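Local coordinates for cell wall surface anchor family protein (Streptococcus agalactiae serogroup V, PDB 3TW0) that probably acts as the adhesive tip pilin of the group B streptococcal pilus, binding host surfaces through a von Willebrand factor A fold that carries a magnesium ion, at residues E70-K75 and T96-A100; T172-P176 and A338-M342; A181-Y187 and Y283-P287. The protein carries 2 engineered substitutions. One frame throughout, in Å; residues are numbered along the deposited sequence.

Contact 1 (E70-K75 and T96-A100)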
loop_
_atom_site.group_PDB
_atom_site.type_symbol
_atom_site.label_atom_id
_atom_site.label_comp_id
_atom_site.label_asym_id
_atom_site.label_seq_id
_atom_site.Cartn_x
_atom_site.Cartn_y
_atom_site.Cartn_z
ATOM N N GLU A 70 -15.608 4.922 -6.934
ATOM C CA GLU A 70 -15.004 4.247 -8.033
ATOM C C GLU A 70 -13.475 4.455 -8.017
ATOM O O GLU A 70 -12.994 5.552 -7.804
ATOM C CB GLU A 70 -15.559 4.835 -9.322
ATOM C CG GLU A 70 -15.150 4.068 -10.571
ATOM C CD GLU A 70 -15.816 4.613 -11.837
ATOM O OE1 GLU A 70 -16.757 3.968 -12.350
ATOM O OE2 GLU A 70 -15.387 5.685 -12.307
ATOM N N ALA A 71 -12.729 3.397 -8.295
ATOM C CA ALA A 71 -11.282 3.488 -8.389
ATOM C C ALA A 71 -10.803 2.689 -9.598
ATOM O O ALA A 71 -11.519 1.773 -10.069
ATOM C CB ALA A 71 -10.640 2.946 -7.091
ATOM N N THR A 72 -9.595 3.006 -10.061
ATOM C CA THR A 72 -8.944 2.320 -11.193
ATOM C C THR A 72 -7.524 1.899 -10.809
ATOM O O THR A 72 -6.830 2.619 -10.098
ATOM C CB THR A 72 -8.908 3.228 -12.440
ATOM O OG1 THR A 72 -10.255 3.515 -12.838
ATOM C CG2 THR A 72 -8.240 2.551 -13.575
ATOM N N VAL A 73 -7.119 0.713 -11.258
ATOM C CA VAL A 73 -5.790 0.225 -11.000
ATOM C C VAL A 73 -5.266 -0.321 -12.313
ATOM O O VAL A 73 -6.066 -0.639 -13.207
ATOM C CB VAL A 73 -5.764 -0.882 -9.893
ATOM C CG1 VAL A 73 -6.203 -0.329 -8.515
ATOM C CG2 VAL A 73 -6.631 -2.078 -10.275
ATOM N N SER A 74 -3.945 -0.429 -12.435
ATOM C CA SER A 74 -3.341 -1.104 -13.577
ATOM C C SER A 74 -2.919 -2.506 -13.211
ATOM O O SER A 74 -2.494 -2.775 -12.061
ATOM C CB SER A 74 -2.111 -0.354 -14.088
ATOM O OG SER A 74 -2.419 0.986 -14.377
ATOM N N LYS A 75 -2.997 -3.403 -14.194
ATOM C CA LYS A 75 -2.577 -4.786 -13.999
ATOM C C LYS A 75 -1.832 -5.306 -15.221
ATOM O O LYS A 75 -1.746 -4.639 -16.248
ATOM C CB LYS A 75 -3.788 -5.675 -13.736
ATOM C CG LYS A 75 -4.414 -5.500 -12.384
ATOM C CD LYS A 75 -3.567 -6.137 -11.269
ATOM C CE LYS A 75 -4.034 -5.637 -9.890
ATOM N NZ LYS A 75 -3.163 -6.158 -8.760
ATOM N N THR A 96 -5.769 -4.372 -18.977
ATOM C CA THR A 96 -4.572 -3.934 -18.277
ATOM C C THR A 96 -4.826 -2.790 -17.309
ATOM O O THR A 96 -3.875 -2.229 -16.732
ATOM C CB THR A 96 -3.455 -3.566 -19.267
ATOM O OG1 THR A 96 -3.917 -2.532 -20.138
ATOM C CG2 THR A 96 -3.044 -4.799 -20.091
ATOM N N THR A 97 -6.106 -2.436 -17.176
ATOM C CA THR A 97 -6.619 -1.599 -16.101
ATOM C C THR A 97 -7.936 -2.217 -15.673
ATOM O O THR A 97 -8.578 -2.956 -16.457
ATOM C CB THR A 97 -6.879 -0.121 -16.525
ATOM O OG1 THR A 97 -7.841 -0.075 -17.598
ATOM C CG2 THR A 97 -5.573 0.590 -16.943
ATOM N N PHE A 98 -8.320 -1.959 -14.419
ATOM C CA PHE A 98 -9.624 -2.375 -13.909
ATOM C C PHE A 98 -10.245 -1.186 -13.228
ATOM O O PHE A 98 -9.533 -0.406 -12.567
ATOM C CB PHE A 98 -9.491 -3.483 -12.881
ATOM C CG PHE A 98 -9.141 -4.814 -13.462
ATOM C CD1 PHE A 98 -10.142 -5.730 -13.771
ATOM C CD2 PHE A 98 -7.815 -5.162 -13.678
ATOM C CE1 PHE A 98 -9.812 -6.980 -14.286
ATOM C CE2 PHE A 98 -7.477 -6.398 -14.191
ATOM C CZ PHE A 98 -8.485 -7.316 -14.503
ATOM N N THR A 99 -11.564 -1.061 -13.348
ATOM C CA THR A 99 -12.271 0.075 -12.782
ATOM C C THR A 99 -13.477 -0.496 -12.077
ATOM O O THR A 99 -14.194 -1.318 -12.668
ATOM C CB THR A 99 -12.644 1.091 -13.895
ATOM O OG1 THR A 99 -11.439 1.648 -14.437
ATOM C CG2 THR A 99 -13.527 2.219 -13.384
ATOM N N ALA A 100 -13.670 -0.141 -10.802
ATOM C CA ALA A 100 -14.786 -0.684 -10.017
ATOM C C ALA A 100 -15.176 0.232 -8.878
ATOM O O ALA A 100 -14.438 1.172 -8.544
ATOM C CB ALA A 100 -14.450 -2.053 -9.445
#
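Glu70 meets Thr99 and Ala100 near the end of strand 97-101: its CA-H points at Ala100 O, and its extended chain lies against Thr99 CG2, with CD 3.7 Å from that methyl. Ala71 and Ala100 form a hydrogen-bonded antiparallel pair, with Ala71 N to Ala100 O at 2.8 Å and Ala100 N to Ala71 O at 3.0 Å. At Thr72 the pairing changes to a non-hydrogen-bonded one with Thr99, and the side chains add a hydrogen bond of their own, Thr72 OG1 to Thr99 OG1 at 2.7 Å, in which either may be the donor. Both threonines hold OG1 beside the backbone N (chi1 -62° and -66°), which lets the oxygens meet. Val73 restores the two-bond pattern with Phe98, and its CG2 packs on Phe98 CB at 4.1 Å. Ser74 faces Thr97 in the next non-hydrogen-bonded pair, but its OG bonds to the backbone O of Tyr221. Past the last regular pair, Lys75 N donates to Thr96 O at 2.9 Å, from above the carbonyl plane. The lysine chain, bent at chi2, crosses the Phe98 side chain at about a right angle: CB sits at the ring edge and CG is 3.7 Å from CD2, while NZ leads away to the backbone O of Asp227. The axes run 165° apart in direction and approach to 4.6 Å. This is a regular antiparallel ladder, with Thr72, Ser74, Thr97 and Thr99 on one face and Ala71, Val73, Phe98 and Ala100 on the other, in a sheet distinct from the parallel one of the von Willebrand factor A fold.

Contact 2 (T172-P176 and A338-M342)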
loop_
_atom_site.group_PDB
_atom_site.type_symbol
_atom_site.label_atom_id
_atom_site.label_comp_id
_atom_site.label_asym_id
_atom_site.label_seq_id
_atom_site.Cartn_x
_atom_site.Cartn_y
_atom_site.Cartn_z
ATOM N N THR A 172 -2.656 -4.082 10.599
ATOM C CA THR A 172 -2.134 -4.535 9.304
ATOM C C THR A 172 -1.253 -5.753 9.511
ATOM O O THR A 172 -0.856 -6.049 10.641
ATOM C CB THR A 172 -1.326 -3.376 8.634
ATOM O OG1 THR A 172 -0.703 -3.813 7.420
ATOM C CG2 THR A 172 -0.240 -2.822 9.585
ATOM N N ASP A 173 -0.954 -6.477 8.441
ATOM C CA ASP A 173 0.050 -7.540 8.531
ATOM C C ASP A 173 1.467 -7.027 8.197
ATOM O O ASP A 173 2.439 -7.781 8.224
ATOM C CB ASP A 173 -0.350 -8.769 7.681
ATOM C CG ASP A 173 -0.409 -8.457 6.192
ATOM O OD1 ASP A 173 0.228 -7.479 5.765
ATOM O OD2 ASP A 173 -1.060 -9.200 5.446
ATOM N N GLY A 174 1.566 -5.725 7.912
ATOM C CA GLY A 174 2.859 -5.049 7.782
ATOM C C GLY A 174 3.625 -5.192 6.482
ATOM O O GLY A 174 4.850 -4.989 6.457
ATOM N N VAL A 175 2.940 -5.530 5.385
ATOM C CA VAL A 175 3.668 -5.714 4.114
ATOM C C VAL A 175 3.113 -4.851 2.998
ATOM O O VAL A 175 2.193 -5.284 2.274
ATOM C CB VAL A 175 3.726 -7.204 3.662
ATOM C CG1 VAL A 175 4.611 -7.361 2.418
ATOM C CG2 VAL A 175 4.218 -8.121 4.811
ATOM N N PRO A 176 3.631 -3.619 2.860
ATOM C CA PRO A 176 3.126 -2.764 1.791
ATOM C C PRO A 176 3.665 -3.209 0.455
ATOM O O PRO A 176 4.830 -3.630 0.355
ATOM C CB PRO A 176 3.648 -1.380 2.167
ATOM C CG PRO A 176 4.986 -1.680 2.846
ATOM C CD PRO A 176 4.716 -2.947 3.630
ATOM N N ALA A 338 8.881 -7.102 7.771
ATOM C CA ALA A 338 7.530 -6.625 8.085
ATOM C C ALA A 338 7.479 -5.932 9.451
ATOM O O ALA A 338 6.961 -4.839 9.537
ATOM C CB ALA A 338 6.523 -7.764 8.014
ATOM N N GLU A 339 8.056 -6.547 10.497
ATOM C CA GLU A 339 8.118 -5.939 11.850
ATOM C C GLU A 339 8.860 -4.610 11.865
ATOM O O GLU A 339 8.372 -3.608 12.421
ATOM C CB GLU A 339 8.802 -6.867 12.872
ATOM C CG GLU A 339 8.336 -8.302 12.843
ATOM C CD GLU A 339 8.666 -9.055 14.125
ATOM O OE1 GLU A 339 9.617 -8.663 14.845
ATOM O OE2 GLU A 339 7.956 -10.036 14.414
ATOM N N LYS A 340 10.068 -4.627 11.302
ATOM C CA LYS A 340 10.881 -3.449 11.195
ATOM C C LYS A 340 10.082 -2.370 10.473
ATOM O O LYS A 340 10.024 -1.246 10.920
ATOM C CB LYS A 340 12.189 -3.769 10.446
ATOM C CG LYS A 340 13.252 -4.485 11.312
ATOM C CD LYS A 340 14.494 -4.778 10.465
ATOM C CE LYS A 340 15.626 -5.387 11.304
ATOM N NZ LYS A 340 16.838 -5.635 10.444
ATOM N N PHE A 341 9.437 -2.732 9.360
ATOM C CA PHE A 341 8.602 -1.756 8.656
ATOM C C PHE A 341 7.507 -1.172 9.548
ATOM O O PHE A 341 7.341 0.060 9.620
ATOM C CB PHE A 341 7.989 -2.305 7.364
ATOM C CG PHE A 341 6.974 -1.362 6.782
ATOM C CD1 PHE A 341 7.375 -0.146 6.238
ATOM C CD2 PHE A 341 5.618 -1.642 6.890
ATOM C CE1 PHE A 341 6.413 0.760 5.738
ATOM C CE2 PHE A 341 4.663 -0.763 6.400
ATOM C CZ PHE A 341 5.049 0.427 5.825
ATOM N N MET A 342 6.789 -2.028 10.270
ATOM C CA MET A 342 5.742 -1.550 11.134
ATOM C C MET A 342 6.242 -0.657 12.236
ATOM O O MET A 342 5.614 0.360 12.544
ATOM C CB MET A 342 4.900 -2.707 11.682
ATOM C CG MET A 342 3.934 -3.299 10.638
ATOM S SD MET A 342 2.996 -4.731 11.251
ATOM C CE MET A 342 1.704 -3.879 12.119
#
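The Phe341 ring receives Pro176 over one face. CG of the proline stands 3.8 Å from the ring centroid and 19° off the normal, a CH-pi contact displaced toward the rim, while CD approaches CE2 to 3.5 Å. Phe341 holds CG anti to its backbone N (chi1 171°), which carries the ring off helix 335-344 to meet the loop. Gly174 O approaches the same ring obliquely, 3.5 Å from CD2, and also receives the CA-H of Ala338; this buried carbonyl has no hydrogen-bond partner in the model. SD and CG of Met342 both come to 3.5 Å from Gly174 CA, which carries no side chain; the glycine phi is positive, 80°. The methionine then bends at chi3 and meets Thr172 tip to tip, CE to CG2 at 3.4 Å, tighter than usual carbon contact. Ala338 CB completes the patch against Val175 CG2. Thr172 OG1 accepts from Gly174 N at 3.0 Å in an ST turn and also bonds to Asp18. Asp173 points away from the helix and bonds to Ser22 OG, while Gly174 CA and Pro176 meet the helix. Ser22 binds the magnesium ion here with Ser20 and Thr143; Asp18 and Asp173 belong to the protein's magnesium site but do not ligate the ion in this model. The loop is part of the metal ion-dependent adhesion site (MIDAS) of von Willebrand factor A domains.

Contact 3 (A181-Y187 and Y283-P287)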
loop_
_atom_site.group_PDB
_atom_site.type_symbol
_atom_site.label_atom_id
_atom_site.label_comp_id
_atom_site.label_asym_id
_atom_site.label_seq_id
_atom_site.Cartn_x
_atom_site.Cartn_y
_atom_site.Cartn_z
ATOM N N ALA A 181 5.759 7.117 -6.125
ATOM C CA ALA A 181 7.107 7.340 -6.628
ATOM C C ALA A 181 7.807 8.559 -6.022
ATOM O O ALA A 181 7.213 9.649 -5.948
ATOM C CB ALA A 181 7.096 7.524 -8.146
ATOM N N ILE A 182 9.106 8.387 -5.715
ATOM C CA ILE A 182 10.000 9.491 -5.363
ATOM C C ILE A 182 10.370 10.224 -6.660
ATOM O O ILE A 182 10.736 9.590 -7.659
ATOM C CB ILE A 182 11.243 8.974 -4.631
ATOM C CG1 ILE A 182 10.839 8.392 -3.274
ATOM C CG2 ILE A 182 12.283 10.105 -4.451
ATOM C CD1 ILE A 182 11.924 7.511 -2.561
ATOM N N ASN A 183 10.219 11.549 -6.673
ATOM C CA ASN A 183 10.402 12.312 -7.924
ATOM C C ASN A 183 11.844 12.599 -8.312
ATOM O O ASN A 183 12.243 13.755 -8.394
ATOM C CB ASN A 183 9.590 13.628 -7.898
ATOM C CG ASN A 183 9.326 14.202 -9.297
ATOM O OD1 ASN A 183 9.538 13.542 -10.328
ATOM N ND2 ASN A 183 8.844 15.434 -9.331
ATOM N N PHE A 184 12.608 11.555 -8.594
ATOM C CA PHE A 184 13.933 11.706 -9.169
ATOM C C PHE A 184 13.925 12.412 -10.546
ATOM O O PHE A 184 12.956 12.300 -11.348
ATOM C CB PHE A 184 14.616 10.347 -9.311
ATOM C CG PHE A 184 14.940 9.679 -8.004
ATOM C CD1 PHE A 184 16.045 10.075 -7.252
ATOM C CD2 PHE A 184 14.142 8.635 -7.529
ATOM C CE1 PHE A 184 16.363 9.445 -6.026
ATOM C CE2 PHE A 184 14.453 7.995 -6.332
ATOM C CZ PHE A 184 15.576 8.417 -5.566
ATOM N N ASN A 185 15.003 13.133 -10.829
ATOM C CA ASN A 185 15.081 13.891 -12.059
ATOM C C ASN A 185 16.126 13.265 -12.985
ATOM O O ASN A 185 17.327 13.336 -12.714
ATOM C CB ASN A 185 15.370 15.366 -11.764
ATOM C CG ASN A 185 15.374 16.220 -13.027
ATOM O OD1 ASN A 185 15.489 15.704 -14.148
ATOM N ND2 ASN A 185 15.275 17.534 -12.850
ATOM N N PRO A 186 15.668 12.603 -14.067
ATOM C CA PRO A 186 16.584 11.848 -14.890
ATOM C C PRO A 186 17.368 12.744 -15.838
ATOM O O PRO A 186 18.252 12.264 -16.542
ATOM C CB PRO A 186 15.647 10.939 -15.690
ATOM C CG PRO A 186 14.422 11.665 -15.822
ATOM C CD PRO A 186 14.278 12.499 -14.561
ATOM N N TYR A 187 17.056 14.041 -15.841
ATOM C CA TYR A 187 17.518 14.908 -16.908
ATOM C C TYR A 187 18.588 15.871 -16.457
ATOM O O TYR A 187 18.981 16.739 -17.200
ATOM C CB TYR A 187 16.327 15.650 -17.517
ATOM C CG TYR A 187 15.351 14.693 -18.197
ATOM C CD1 TYR A 187 15.826 13.588 -18.913
ATOM C CD2 TYR A 187 13.970 14.890 -18.121
ATOM C CE1 TYR A 187 14.955 12.695 -19.543
ATOM C CE2 TYR A 187 13.084 14.015 -18.750
ATOM C CZ TYR A 187 13.589 12.920 -19.461
ATOM O OH TYR A 187 12.736 12.043 -20.087
ATOM N N TYR A 283 13.889 1.335 -9.186
ATOM C CA TYR A 283 13.992 2.635 -9.816
ATOM C C TYR A 283 14.778 3.578 -8.882
ATOM O O TYR A 283 14.995 3.265 -7.713
ATOM C CB TYR A 283 12.593 3.206 -10.164
ATOM C CG TYR A 283 11.898 3.815 -8.959
ATOM C CD1 TYR A 283 11.254 3.004 -8.026
ATOM C CD2 TYR A 283 11.919 5.188 -8.741
ATOM C CE1 TYR A 283 10.624 3.549 -6.912
ATOM C CE2 TYR A 283 11.302 5.756 -7.607
ATOM C CZ TYR A 283 10.665 4.929 -6.707
ATOM O OH TYR A 283 10.058 5.466 -5.621
ATOM N N PRO A 284 15.195 4.733 -9.389
ATOM C CA PRO A 284 14.944 5.295 -10.722
ATOM C C PRO A 284 15.734 4.596 -11.831
ATOM O O PRO A 284 16.707 3.893 -11.558
ATOM C CB PRO A 284 15.404 6.745 -10.576
ATOM C CG PRO A 284 16.500 6.654 -9.522
ATOM C CD PRO A 284 16.176 5.537 -8.617
ATOM N N PHE A 285 15.251 4.767 -13.064
ATOM C CA PHE A 285 15.919 4.341 -14.287
ATOM C C PHE A 285 15.662 5.423 -15.368
ATOM O O PHE A 285 14.622 6.104 -15.332
ATOM C CB PHE A 285 15.381 2.968 -14.744
ATOM C CG PHE A 285 13.877 2.925 -14.946
ATOM C CD1 PHE A 285 13.299 3.384 -16.127
ATOM C CD2 PHE A 285 13.040 2.434 -13.948
ATOM C CE1 PHE A 285 11.911 3.373 -16.300
ATOM C CE2 PHE A 285 11.651 2.391 -14.131
ATOM C CZ PHE A 285 11.083 2.853 -15.314
ATOM N N ASP A 286 16.607 5.587 -16.285
ATOM C CA ASP A 286 16.507 6.556 -17.368
ATOM C C ASP A 286 15.295 6.205 -18.198
ATOM O O ASP A 286 15.180 5.081 -18.671
ATOM C CB ASP A 286 17.757 6.513 -18.259
ATOM C CG ASP A 286 17.769 7.616 -19.324
ATOM O OD1 ASP A 286 18.747 8.380 -19.339
ATOM O OD2 ASP A 286 16.831 7.722 -20.146
ATOM N N PRO A 287 14.381 7.158 -18.369
ATOM C CA PRO A 287 13.138 6.764 -19.044
ATOM C C PRO A 287 13.338 6.505 -20.546
ATOM O O PRO A 287 12.532 5.790 -21.153
ATOM C CB PRO A 287 12.192 7.947 -18.791
ATOM C CG PRO A 287 13.039 9.065 -18.253
ATOM C CD PRO A 287 14.444 8.599 -18.075
#
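Tyr283 and Pro284 meet Ile182 and Phe184 where two irregular loops of this von Willebrand factor A fold protein pack side by side, away from the metal site, one following strand 165-172 and shaped by an inverse gamma turn and an Asx turn, the other preceding helix 302-312; a cis peptide joins Tyr283 to Pro284. The backbone N of Ile182 donates to Tyr283 OH, 3.1 Å away and nearly straight at 173°. The hydroxyl thereby reads the main chain of the first loop, and Ala181 CA lies 3.6 Å from the same oxygen. The tyrosine ring gets there because CG stands between the backbone N and the carbonyl carbon (chi1 79°), sending the hydroxyl across to the neighbouring loop. Beside it, Phe184 is layered between two aliphatic groups: Pro284 CG lies over one face, 3.8 Å from the ring centroid, and CG2 of Ile182 covers the opposite face, both offset toward the rim. The edge of the Phe184 ring faces Tyr283 CE2, which is 4.0 Å from CD2. Farther along, toward the more exposed end, Pro186 CB packs against Pro287 CD at 3.6 Å, the two side chains crossing at about a right angle.

In the next shell, Phe184 N bonds to Ile182 O, with Asn183 at the centre of the inverse gamma turn, and this bend brings Ile182 and Phe184 together. Asn185 OD1 accepts from Tyr187 N at 2.8 Å in the Asx turn, with Pro186 at its middle. Helix 192-201 closes over the apolar side through Tyr192, Phe196 and Phe199, while Lys225 makes a cation-pi contact with the Tyr283 ring. At the outer end, Pro186 CG sits 3.7 Å above the centre of the Tyr187 ring, and Tyr187 OH reaches Pro287 CG at 3.5 Å.

Contact 2 is wholly buried and closest to the metal, holding Asp173 and joining the loop after strand 165-172 to helix 335-344. Contact 3 is buried at one end and exposed at the other, away from the annotated sites, and contact 1 is only partly buried. Contacts 2 and 3 draw on the same long loop before helix 192-201, and contact 3 is nested inside the loop that contact 2 closes, though their nearest atoms are about 12 Å apart. Their chemistry differs accordingly: a backbone ladder in contact 1, apolar packing without a hydrogen bond across contact 2, and a single such bond amid proline-aromatic packing in contact 3.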